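Local coordinates for LPXTG cell wall surface protein (Streptococcus gordonii, PDB 4IGB), which is probably a cell-wall-anchored surface adhesin, represented here by its N-terminal N1 domain and the adjoining adhesin-like N2 domain, at residues I333-F339 and Q370-M376; E341-E347 and K394-K400; E347-G353 and S387-Y393. All blocks are in the same frame, centred on the assembly; numbering follows the deposited sequence.

Interaction 1 (I333-F339 and Q370-M376)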
loop_
_atom_site.group_PDB
_atom_site.type_symbol
_atom_site.label_atom_id
_atom_site.label_comp_id
_atom_site.label_asym_id
_atom_site.label_seq_id
_atom_site.Cartn_x
_atom_site.Cartn_y
_atom_site.Cartn_z
ATOM N N ILE B 333 5.431 -4.911 -18.695
ATOM C CA ILE B 333 6.708 -5.000 -18.026
ATOM C C ILE B 333 7.734 -4.290 -18.888
ATOM O O ILE B 333 7.831 -4.552 -20.083
ATOM C CB ILE B 333 7.152 -6.455 -17.824
ATOM C CG1 ILE B 333 6.186 -7.193 -16.880
ATOM C CG2 ILE B 333 8.575 -6.504 -17.279
ATOM C CD1 ILE B 333 6.492 -8.728 -16.771
ATOM N N GLU B 334 8.499 -3.394 -18.279
ATOM C CA GLU B 334 9.499 -2.631 -18.997
ATOM C C GLU B 334 10.726 -2.474 -18.124
ATOM O O GLU B 334 10.645 -2.545 -16.896
ATOM C CB GLU B 334 8.945 -1.255 -19.391
ATOM C CG GLU B 334 7.586 -1.322 -20.065
ATOM C CD GLU B 334 7.051 0.049 -20.484
ATOM O OE1 GLU B 334 7.716 1.074 -20.200
ATOM O OE2 GLU B 334 5.955 0.095 -21.100
ATOM N N MET B 335 11.870 -2.284 -18.770
ATOM C CA MET B 335 13.109 -2.006 -18.079
ATOM C C MET B 335 13.647 -0.736 -18.702
ATOM O O MET B 335 13.750 -0.635 -19.928
ATOM C CB MET B 335 14.111 -3.146 -18.273
ATOM C CG MET B 335 13.604 -4.500 -17.793
ATOM S SD MET B 335 12.331 -5.166 -18.868
ATOM C CE MET B 335 12.364 -6.901 -18.345
ATOM N N VAL B 336 13.968 0.230 -17.850
ATOM C CA VAL B 336 14.382 1.553 -18.287
ATOM C C VAL B 336 15.836 1.753 -17.919
ATOM O O VAL B 336 16.188 1.715 -16.739
ATOM C CB VAL B 336 13.581 2.666 -17.573
ATOM C CG1 VAL B 336 14.114 4.036 -17.967
ATOM C CG2 VAL B 336 12.100 2.569 -17.892
ATOM N N GLN B 337 16.671 1.953 -18.930
ATOM C CA GLN B 337 18.070 2.314 -18.726
ATOM C C GLN B 337 18.254 3.795 -19.031
ATOM O O GLN B 337 17.528 4.371 -19.845
ATOM C CB GLN B 337 18.976 1.520 -19.671
ATOM C CG GLN B 337 19.825 0.462 -19.016
ATOM C CD GLN B 337 20.917 1.004 -18.093
ATOM O OE1 GLN B 337 20.924 2.180 -17.724
ATOM N NE2 GLN B 337 21.851 0.127 -17.713
ATOM N N LYS B 338 19.230 4.418 -18.388
ATOM C CA LYS B 338 19.625 5.752 -18.811
ATOM C C LYS B 338 21.126 5.857 -18.662
ATOM O O LYS B 338 21.675 5.603 -17.597
ATOM C CB LYS B 338 18.912 6.842 -18.004
ATOM C CG LYS B 338 19.240 8.254 -18.485
ATOM C CD LYS B 338 18.500 9.317 -17.674
ATOM C CE LYS B 338 18.897 10.723 -18.109
ATOM N NZ LYS B 338 18.597 11.722 -17.037
ATOM N N PHE B 339 21.795 6.209 -19.744
ATOM C CA PHE B 339 23.249 6.148 -19.758
ATOM C C PHE B 339 23.904 7.489 -19.533
ATOM O O PHE B 339 23.491 8.494 -20.106
ATOM C CB PHE B 339 23.727 5.553 -21.081
ATOM C CG PHE B 339 23.260 4.138 -21.298
ATOM C CD1 PHE B 339 23.810 3.093 -20.566
ATOM C CD2 PHE B 339 22.265 3.853 -22.222
ATOM C CE1 PHE B 339 23.379 1.790 -20.766
ATOM C CE2 PHE B 339 21.839 2.559 -22.421
ATOM C CZ PHE B 339 22.401 1.526 -21.691
ATOM N N GLN B 370 19.631 9.571 -24.234
ATOM C CA GLN B 370 20.383 8.619 -23.420
ATOM C C GLN B 370 19.511 7.557 -22.721
ATOM O O GLN B 370 20.031 6.642 -22.083
ATOM C CB GLN B 370 21.222 9.375 -22.387
ATOM C CG GLN B 370 22.340 10.220 -23.017
ATOM C CD GLN B 370 23.420 9.360 -23.662
ATOM O OE1 GLN B 370 23.424 9.159 -24.877
ATOM N NE2 GLN B 370 24.345 8.863 -22.852
ATOM N N THR B 371 18.191 7.669 -22.837
ATOM C CA THR B 371 17.309 6.669 -22.231
ATOM C C THR B 371 16.947 5.550 -23.196
ATOM O O THR B 371 16.495 5.804 -24.305
ATOM C CB THR B 371 16.020 7.297 -21.711
ATOM O OG1 THR B 371 16.346 8.241 -20.691
ATOM C CG2 THR B 371 15.097 6.225 -21.132
ATOM N N VAL B 372 17.145 4.306 -22.763
ATOM C CA VAL B 372 16.763 3.153 -23.571
ATOM C C VAL B 372 15.811 2.242 -22.807
ATOM O O VAL B 372 16.129 1.770 -21.711
ATOM C CB VAL B 372 17.984 2.347 -24.035
ATOM C CG1 VAL B 372 17.531 1.059 -24.737
ATOM C CG2 VAL B 372 18.838 3.193 -24.960
ATOM N N THR B 373 14.640 2.004 -23.385
ATOM C CA THR B 373 13.584 1.288 -22.680
ATOM C C THR B 373 13.218 -0.006 -23.383
ATOM O O THR B 373 12.899 -0.014 -24.567
ATOM C CB THR B 373 12.328 2.159 -22.519
ATOM O OG1 THR B 373 12.647 3.291 -21.705
ATOM C CG2 THR B 373 11.190 1.375 -21.864
ATOM N N VAL B 374 13.277 -1.105 -22.647
ATOM C CA VAL B 374 12.834 -2.383 -23.179
ATOM C C VAL B 374 11.439 -2.695 -22.662
ATOM O O VAL B 374 11.192 -2.639 -21.461
ATOM C CB VAL B 374 13.789 -3.520 -22.804
ATOM C CG1 VAL B 374 13.193 -4.865 -23.227
ATOM C CG2 VAL B 374 15.143 -3.284 -23.438
ATOM N N LYS B 375 10.532 -3.020 -23.580
ATOM C CA LYS B 375 9.153 -3.338 -23.233
ATOM C C LYS B 375 8.849 -4.740 -23.707
ATOM O O LYS B 375 8.954 -5.024 -24.907
ATOM C CB LYS B 375 8.187 -2.361 -23.916
ATOM C CG LYS B 375 8.541 -0.890 -23.718
ATOM C CD LYS B 375 7.525 0.030 -24.395
ATOM C CE LYS B 375 7.958 1.495 -24.306
ATOM N NZ LYS B 375 6.820 2.429 -24.559
ATOM N N MET B 376 8.486 -5.621 -22.778
ATOM C CA MET B 376 8.085 -6.972 -23.147
ATOM C C MET B 376 6.761 -6.847 -23.870
ATOM O O MET B 376 5.949 -6.008 -23.509
ATOM C CB MET B 376 7.961 -7.873 -21.916
ATOM C CG MET B 376 9.153 -7.784 -20.976
ATOM S SD MET B 376 10.747 -7.965 -21.825
ATOM C CE MET B 376 10.670 -9.668 -22.414
HETATM O O HOH W 1 5.054 -4.387 -21.510
HETATM O O HOH W 2 16.223 -0.838 -21.088
#
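Phe339 and Gln370 meet twice at one end of this antiparallel strand pair. The backbone N of Phe339 donates to Gln370 O, and Gln370 NE2 returns a bond to Phe339 O at 2.9 Å. That second donor stands above the carbonyl plane, because the glutamine chain folds back at its second torsion (chi2 -67°) and brings its amide round over the peptide. The Phe339 ring takes Val372 CG2 at its edge, in plane, with CE2 and CG2 4.0 Å apart, and Gln337 OE1 lies over one face, offset toward the rim. Met335 CE reaches Met376 SD at 4.0 Å across the same side of the sheet. On the other side Glu334 and Lys375 run in step, their CG atoms 3.8 Å apart. Glu334 OE2 and Lys375 NZ, 4.3 Å apart, are too distant for a salt bridge. Next to them Val336 lies alongside Thr373, with its CG2 3.9 Å from Thr373 OG1. The backbone ladder alternates hydrogen-bonded pairs (Met335 with Val374, Gln337 with Val372) and non-hydrogen-bonded ones in the N2 domain, whose strands probably form a sandwich-like layered fold, as expected of an adhesin-clan domain. Water 2 donates to both Met335 O and Val372 O, and water 1 joins Ile333 N to Met376 O beyond the last rung. Farther out, strands 363-368 and 409-417 flank the pair, and Lys375 NZ forms its salt bridge with Glu366. Gln337 NE2 bonds to Asn411 OD1 and its OE1 accepts weakly from Lys338 N, which together probably hold the amide over the Phe339 ring. Gln370 NE2 also bonds to Leu343 O of strand 343-352. Met335 rests on Ile389 and Ile391 of strand 389-397, and Val372 and Val374 both touch Leu348.

Interaction 2 (E341-E347 and K394-K400)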
loop_
_atom_site.group_PDB
_atom_site.type_symbol
_atom_site.label_atom_id
_atom_site.label_comp_id
_atom_site.label_asym_id
_atom_site.label_seq_id
_atom_site.Cartn_x
_atom_site.Cartn_y
_atom_site.Cartn_z
ATOM N N GLU B 341 26.053 10.603 -19.978
ATOM C CA GLU B 341 26.251 11.319 -21.245
ATOM C C GLU B 341 27.600 11.048 -21.904
ATOM O O GLU B 341 27.774 11.294 -23.101
ATOM C CB GLU B 341 26.052 12.830 -21.047
ATOM C CG GLU B 341 24.576 13.199 -20.967
ATOM C CD GLU B 341 24.325 14.596 -20.430
ATOM O OE1 GLU B 341 25.302 15.268 -20.021
ATOM O OE2 GLU B 341 23.143 15.014 -20.414
ATOM N N ARG B 342 28.550 10.544 -21.123
ATOM C CA ARG B 342 29.869 10.206 -21.646
ATOM C C ARG B 342 29.877 8.856 -22.368
ATOM O O ARG B 342 30.930 8.393 -22.821
ATOM C CB ARG B 342 30.903 10.221 -20.518
ATOM C CG ARG B 342 31.127 11.614 -19.954
ATOM C CD ARG B 342 31.899 11.561 -18.663
ATOM N NE ARG B 342 31.104 11.034 -17.559
ATOM C CZ ARG B 342 31.551 10.966 -16.315
ATOM N NH1 ARG B 342 32.779 11.380 -16.044
ATOM N NH2 ARG B 342 30.780 10.492 -15.347
ATOM N N LEU B 343 28.701 8.234 -22.467
ATOM C CA LEU B 343 28.562 6.944 -23.130
ATOM C C LEU B 343 27.658 7.035 -24.346
ATOM O O LEU B 343 26.644 7.734 -24.323
ATOM C CB LEU B 343 27.967 5.910 -22.172
ATOM C CG LEU B 343 28.758 5.431 -20.955
ATOM C CD1 LEU B 343 27.888 4.445 -20.150
ATOM C CD2 LEU B 343 30.098 4.791 -21.346
ATOM N N ASP B 344 28.025 6.322 -25.405
ATOM C CA ASP B 344 27.108 6.083 -26.510
ATOM C C ASP B 344 26.508 4.672 -26.396
ATOM O O ASP B 344 27.240 3.683 -26.296
ATOM C CB ASP B 344 27.831 6.197 -27.854
ATOM C CG ASP B 344 28.351 7.600 -28.132
ATOM O OD1 ASP B 344 27.782 8.574 -27.584
ATOM O OD2 ASP B 344 29.335 7.717 -28.899
ATOM N N TYR B 345 25.185 4.584 -26.435
ATOM C CA TYR B 345 24.500 3.299 -26.489
ATOM C C TYR B 345 24.740 2.629 -27.837
ATOM O O TYR B 345 24.508 3.234 -28.879
ATOM C CB TYR B 345 22.998 3.483 -26.268
ATOM C CG TYR B 345 22.170 2.267 -26.649
ATOM C CD1 TYR B 345 22.169 1.124 -25.853
ATOM C CD2 TYR B 345 21.401 2.260 -27.807
ATOM C CE1 TYR B 345 21.420 0.004 -26.203
ATOM C CE2 TYR B 345 20.650 1.151 -28.165
ATOM C CZ TYR B 345 20.660 0.025 -27.357
ATOM O OH TYR B 345 19.915 -1.077 -27.711
ATOM N N LYS B 346 25.183 1.377 -27.818
ATOM C CA LYS B 346 25.434 0.642 -29.062
ATOM C C LYS B 346 24.312 -0.330 -29.441
ATOM O O LYS B 346 23.715 -0.206 -30.511
ATOM C CB LYS B 346 26.784 -0.078 -29.004
ATOM C CG LYS B 346 27.955 0.886 -29.029
ATOM C CD LYS B 346 29.250 0.212 -28.606
ATOM C CE LYS B 346 29.667 -0.930 -29.531
ATOM N NZ LYS B 346 31.037 -1.385 -29.161
ATOM N N GLU B 347 24.020 -1.288 -28.566
ATOM C CA GLU B 347 22.961 -2.262 -28.819
ATOM C C GLU B 347 22.750 -3.053 -27.552
ATOM O O GLU B 347 23.500 -2.891 -26.593
ATOM C CB GLU B 347 23.384 -3.221 -29.926
ATOM C CG GLU B 347 24.658 -3.953 -29.561
ATOM C CD GLU B 347 25.164 -4.863 -30.663
ATOM O OE1 GLU B 347 25.717 -4.348 -31.649
ATOM O OE2 GLU B 347 25.020 -6.092 -30.537
ATOM N N LYS B 394 25.385 -3.015 -24.561
ATOM C CA LYS B 394 26.706 -2.621 -25.005
ATOM C C LYS B 394 26.741 -1.110 -25.210
ATOM O O LYS B 394 25.926 -0.560 -25.951
ATOM C CB LYS B 394 27.058 -3.333 -26.318
ATOM C CG LYS B 394 27.296 -4.831 -26.180
ATOM C CD LYS B 394 27.653 -5.455 -27.531
ATOM C CE LYS B 394 28.043 -6.923 -27.392
ATOM N NZ LYS B 394 28.312 -7.566 -28.713
ATOM N N THR B 395 27.673 -0.443 -24.535
ATOM C CA THR B 395 27.922 0.975 -24.780
ATOM C C THR B 395 29.420 1.201 -24.962
ATOM O O THR B 395 30.229 0.285 -24.759
ATOM C CB THR B 395 27.447 1.868 -23.611
ATOM O OG1 THR B 395 28.322 1.695 -22.493
ATOM C CG2 THR B 395 26.032 1.528 -23.197
ATOM N N ALA B 396 29.793 2.425 -25.338
ATOM C CA ALA B 396 31.203 2.808 -25.368
ATOM C C ALA B 396 31.349 4.301 -25.092
ATOM O O ALA B 396 30.552 5.097 -25.556
ATOM C CB ALA B 396 31.841 2.429 -26.704
ATOM N N THR B 397 32.364 4.670 -24.323
ATOM C CA THR B 397 32.614 6.072 -24.034
ATOM C C THR B 397 32.750 6.867 -25.328
ATOM O O THR B 397 33.158 6.326 -26.360
ATOM C CB THR B 397 33.877 6.246 -23.189
ATOM O OG1 THR B 397 35.003 5.701 -23.895
ATOM C CG2 THR B 397 33.716 5.515 -21.869
ATOM N N ASN B 398 32.363 8.140 -25.276
ATOM C CA ASN B 398 32.523 9.050 -26.410
ATOM C C ASN B 398 33.540 10.130 -26.057
ATOM O O ASN B 398 34.184 10.064 -25.012
ATOM C CB ASN B 398 31.185 9.669 -26.812
ATOM C CG ASN B 398 30.531 10.418 -25.671
ATOM O OD1 ASN B 398 31.185 11.178 -24.961
ATOM N ND2 ASN B 398 29.240 10.176 -25.465
ATOM N N LYS B 399 33.691 11.117 -26.927
ATOM C CA LYS B 399 34.680 12.167 -26.707
ATOM C C LYS B 399 34.499 12.885 -25.370
ATOM O O LYS B 399 35.477 13.308 -24.749
ATOM C CB LYS B 399 34.659 13.169 -27.863
ATOM C CG LYS B 399 35.427 12.701 -29.080
ATOM C CD LYS B 399 36.907 12.625 -28.763
ATOM C CE LYS B 399 37.666 11.800 -29.797
ATOM N NZ LYS B 399 37.351 12.203 -31.197
ATOM N N LYS B 400 33.252 13.004 -24.917
ATOM C CA LYS B 400 32.962 13.776 -23.708
ATOM C C LYS B 400 33.552 13.177 -22.446
ATOM O O LYS B 400 33.609 13.845 -21.411
ATOM C CB LYS B 400 31.463 13.957 -23.514
ATOM C CG LYS B 400 30.733 14.460 -24.729
ATOM C CD LYS B 400 29.334 14.915 -24.338
ATOM C CE LYS B 400 28.340 14.623 -25.442
ATOM N NZ LYS B 400 27.031 15.276 -25.177
HETATM O O HOH W 3 26.012 12.122 -25.027
#
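Strands 343-347 and 394-397 run antiparallel, their short axes 4.4 Å apart at closest approach and 151° between directions. Asp344 and Ala396 form a hydrogen-bonded pair, with bonds both ways between N and O, and Tyr345 opposite Thr395 is the next, non-hydrogen-bonded pair. Then the register slips by one: Lys346 and Glu347 both face Lys394, a classic beta bulge. Lys394 O takes Lys346 N at 2.8 Å and, weakly, Glu347 N at 3.3 Å, while Lys394 N donates to Glu347 O. At the other end of the pair Asn398 ties the two segments together. Its ND2 donates to Glu341 O and to Asp344 OD1, each at 3.0 Å and each nearly in the amide plane. The carboxylate plane is turned 47° from the amide, and Asp344 OD1 is met from above the carboxylate plane. With CG set between the backbone N and carbonyl carbon (chi1 58°), Asn398 also has its own OD1 accept from Lys400 N, an Asx turn, which fixes the rotation of the amide. Water 3 bonds to Glu341 O as well and accepts a weak bond from Lys400 NZ. Leu343 CD2 packs on Thr397 CG2 at 3.7 Å, its CD1 on Thr395 OG1. Glu347 and Lys394 lie alongside each other, with CG of the former 3.9 Å from CD of the latter, although OE2 and NZ do not close into an ion pair. Lys346 stretches along the partner strand until CD meets Ala396 CB. On its other edge strand 389-397 pairs with strand 310-317, where Thr395 OG1 bonds to Val311 O. Thr397 OG1 bonds to Lys306 O and Gln309 N, Arg342 reaches Asp340 and Glu407, and Leu343 is covered by Tyr313 and by Ile409 of strand 409-417.

Interaction 3 (E347-G353 and S387-Y393)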
loop_
_atom_site.group_PDB
_atom_site.type_symbol
_atom_site.label_atom_id
_atom_site.label_comp_id
_atom_site.label_asym_id
_atom_site.label_seq_id
_atom_site.Cartn_x
_atom_site.Cartn_y
_atom_site.Cartn_z
ATOM N N GLU B 347 24.020 -1.288 -28.566
ATOM C CA GLU B 347 22.961 -2.262 -28.819
ATOM C C GLU B 347 22.750 -3.053 -27.552
ATOM O O GLU B 347 23.500 -2.891 -26.593
ATOM C CB GLU B 347 23.384 -3.221 -29.926
ATOM C CG GLU B 347 24.658 -3.953 -29.561
ATOM C CD GLU B 347 25.164 -4.863 -30.663
ATOM O OE1 GLU B 347 25.717 -4.348 -31.649
ATOM O OE2 GLU B 347 25.020 -6.092 -30.537
ATOM N N LEU B 348 21.743 -3.921 -27.549
ATOM C CA LEU B 348 21.490 -4.783 -26.394
ATOM C C LEU B 348 20.877 -6.109 -26.821
ATOM O O LEU B 348 20.322 -6.220 -27.915
ATOM C CB LEU B 348 20.537 -4.096 -25.409
ATOM C CG LEU B 348 19.121 -3.861 -25.925
ATOM C CD1 LEU B 348 18.290 -5.139 -25.867
ATOM C CD2 LEU B 348 18.445 -2.775 -25.107
ATOM N N LYS B 349 20.929 -7.093 -25.931
ATOM C CA LYS B 349 20.251 -8.362 -26.161
ATOM C C LYS B 349 19.486 -8.752 -24.897
ATOM O O LYS B 349 19.837 -8.331 -23.791
ATOM C CB LYS B 349 21.249 -9.466 -26.556
ATOM C CG LYS B 349 22.134 -9.951 -25.418
ATOM C CD LYS B 349 23.016 -11.142 -25.826
ATOM C CE LYS B 349 24.102 -11.406 -24.769
ATOM N NZ LYS B 349 25.102 -12.458 -25.183
ATOM N N VAL B 350 18.446 -9.551 -25.075
ATOM C CA VAL B 350 17.568 -9.948 -23.983
ATOM C C VAL B 350 17.477 -11.467 -23.953
ATOM O O VAL B 350 17.184 -12.086 -24.973
ATOM C CB VAL B 350 16.150 -9.390 -24.197
ATOM C CG1 VAL B 350 15.264 -9.695 -23.001
ATOM C CG2 VAL B 350 16.194 -7.869 -24.487
ATOM N N GLU B 351 17.749 -12.064 -22.796
ATOM C CA GLU B 351 17.714 -13.519 -22.644
ATOM C C GLU B 351 16.844 -13.886 -21.460
ATOM O O GLU B 351 16.740 -13.125 -20.501
ATOM C CB GLU B 351 19.110 -14.069 -22.350
ATOM C CG GLU B 351 20.178 -13.726 -23.371
ATOM C CD GLU B 351 21.574 -14.063 -22.883
ATOM O OE1 GLU B 351 22.056 -13.395 -21.940
ATOM O OE2 GLU B 351 22.193 -14.997 -23.437
ATOM N N SER B 352 16.245 -15.070 -21.520
ATOM C CA SER B 352 15.516 -15.621 -20.389
ATOM C C SER B 352 15.420 -17.136 -20.535
ATOM O O SER B 352 15.073 -17.642 -21.599
ATOM C CB SER B 352 14.117 -15.024 -20.306
ATOM O OG SER B 352 13.480 -15.430 -19.107
ATOM N N GLY B 353 15.738 -17.853 -19.467
ATOM C CA GLY B 353 15.628 -19.301 -19.480
ATOM C C GLY B 353 16.497 -19.934 -20.545
ATOM O O GLY B 353 16.093 -20.905 -21.176
ATOM N N SER B 387 10.945 -17.168 -15.508
ATOM C CA SER B 387 12.383 -17.048 -15.311
ATOM C C SER B 387 12.877 -15.611 -15.447
ATOM O O SER B 387 12.239 -14.786 -16.104
ATOM C CB SER B 387 13.143 -17.965 -16.274
ATOM O OG SER B 387 12.782 -19.322 -16.051
ATOM N N ASP B 388 14.003 -15.326 -14.799
ATOM C CA ASP B 388 14.624 -14.008 -14.860
ATOM C C ASP B 388 14.781 -13.553 -16.302
ATOM O O ASP B 388 15.023 -14.360 -17.199
ATOM C CB ASP B 388 16.011 -14.050 -14.228
ATOM C CG ASP B 388 15.975 -14.153 -12.711
ATOM O OD1 ASP B 388 14.877 -14.224 -12.105
ATOM O OD2 ASP B 388 17.074 -14.174 -12.120
ATOM N N ILE B 389 14.667 -12.252 -16.520
ATOM C CA ILE B 389 14.963 -11.684 -17.827
ATOM C C ILE B 389 16.305 -11.000 -17.706
ATOM O O ILE B 389 16.536 -10.275 -16.750
ATOM C CB ILE B 389 13.886 -10.684 -18.249
ATOM C CG1 ILE B 389 12.533 -11.402 -18.314
ATOM C CG2 ILE B 389 14.275 -9.989 -19.558
ATOM C CD1 ILE B 389 11.358 -10.500 -18.627
ATOM N N ILE B 390 17.199 -11.261 -18.655
ATOM C CA ILE B 390 18.560 -10.753 -18.584
ATOM C C ILE B 390 18.800 -9.846 -19.770
ATOM O O ILE B 390 18.681 -10.277 -20.917
ATOM C CB ILE B 390 19.601 -11.885 -18.688
ATOM C CG1 ILE B 390 19.188 -13.097 -17.850
ATOM C CG2 ILE B 390 20.984 -11.391 -18.326
ATOM C CD1 ILE B 390 18.986 -12.792 -16.423
ATOM N N ILE B 391 19.154 -8.594 -19.508
ATOM C CA ILE B 391 19.408 -7.672 -20.606
ATOM C C ILE B 391 20.846 -7.222 -20.562
ATOM O O ILE B 391 21.325 -6.734 -19.535
ATOM C CB ILE B 391 18.502 -6.438 -20.550
ATOM C CG1 ILE B 391 17.036 -6.857 -20.498
ATOM C CG2 ILE B 391 18.801 -5.511 -21.717
ATOM C CD1 ILE B 391 16.102 -5.704 -20.381
ATOM N N THR B 392 21.536 -7.386 -21.685
ATOM C CA THR B 392 22.926 -6.973 -21.770
ATOM C C THR B 392 23.067 -5.770 -22.703
ATOM O O THR B 392 22.755 -5.862 -23.882
ATOM C CB THR B 392 23.798 -8.149 -22.240
ATOM O OG1 THR B 392 23.573 -9.255 -21.359
ATOM C CG2 THR B 392 25.268 -7.775 -22.202
ATOM N N TYR B 393 23.528 -4.646 -22.161
ATOM C CA TYR B 393 23.652 -3.412 -22.929
ATOM C C TYR B 393 25.100 -3.131 -23.275
ATOM O O TYR B 393 25.950 -3.008 -22.388
ATOM C CB TYR B 393 23.139 -2.218 -22.125
ATOM C CG TYR B 393 21.752 -2.361 -21.519
ATOM C CD1 TYR B 393 20.636 -1.851 -22.166
ATOM C CD2 TYR B 393 21.572 -2.955 -20.272
ATOM C CE1 TYR B 393 19.379 -1.939 -21.597
ATOM C CE2 TYR B 393 20.308 -3.047 -19.696
ATOM C CZ TYR B 393 19.221 -2.539 -20.362
ATOM O OH TYR B 393 17.964 -2.625 -19.801
HETATM O O HOH W 4 21.430 -10.528 -22.140
HETATM O O HOH W 5 16.700 -16.796 -17.297
#
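The Tyr393 ring is touched obliquely by Leu348, whose CD2 comes 3.7 Å from CE1, while Ile391 CG2 of its own strand lies over one face, offset toward the rim. Gln337 of strand 333-338 also packs on the ring. Leu348 and Tyr393 form a non-hydrogen-bonded pair in an antiparallel ladder of the probable beta sandwich of the N2 domain. Leu348 CG sits between its backbone N and carbonyl carbon (chi1 66°), which lays the leucine alongside Tyr393 and Ile391 on the inward side. Val350 continues the row, its CG1 3.6 Å from Ile389 CG2. Tyr363 of strand 363-368 touches both Leu348 and Val350. On the outward side Lys349 runs beside Thr392, with CG 4.0 Å from the threonine CB. Lys349 with Thr392 and Glu351 with Ile390 are the hydrogen-bonded pairs, and water 4 lies 2.6 Å from Thr392 OG1, near Glu351 OE1 and Ile390 O. At the far end water 5 accepts from Gly353 N and donates to Asp388 O. Ser352 OG, anti to its own N (chi1 -172°), gives its proton to Asp388 O at 2.7 Å, arriving from above the carbonyl plane.

How the interactions relate
All three interactions lie in the N2 domain and reach one curled, mixed sheet. Interactions 2 and 3 are successive lengths of the same ladder, strand 343-352 against strand 389-397, with centres about 19 Å apart; they share Glu347, at the bulge. Interaction 3 is nested along the chain within the loop that interaction 2 closes. Interaction 1, whose segments alternate with theirs, pairs strands 333-338 and 371-376 about 12 Å from interaction 3 and 16 Å from interaction 2, centre to centre. Its Phe339 packs against Thr395 and Tyr345 of interaction 2, so the two ladders face each other across a largely apolar interior.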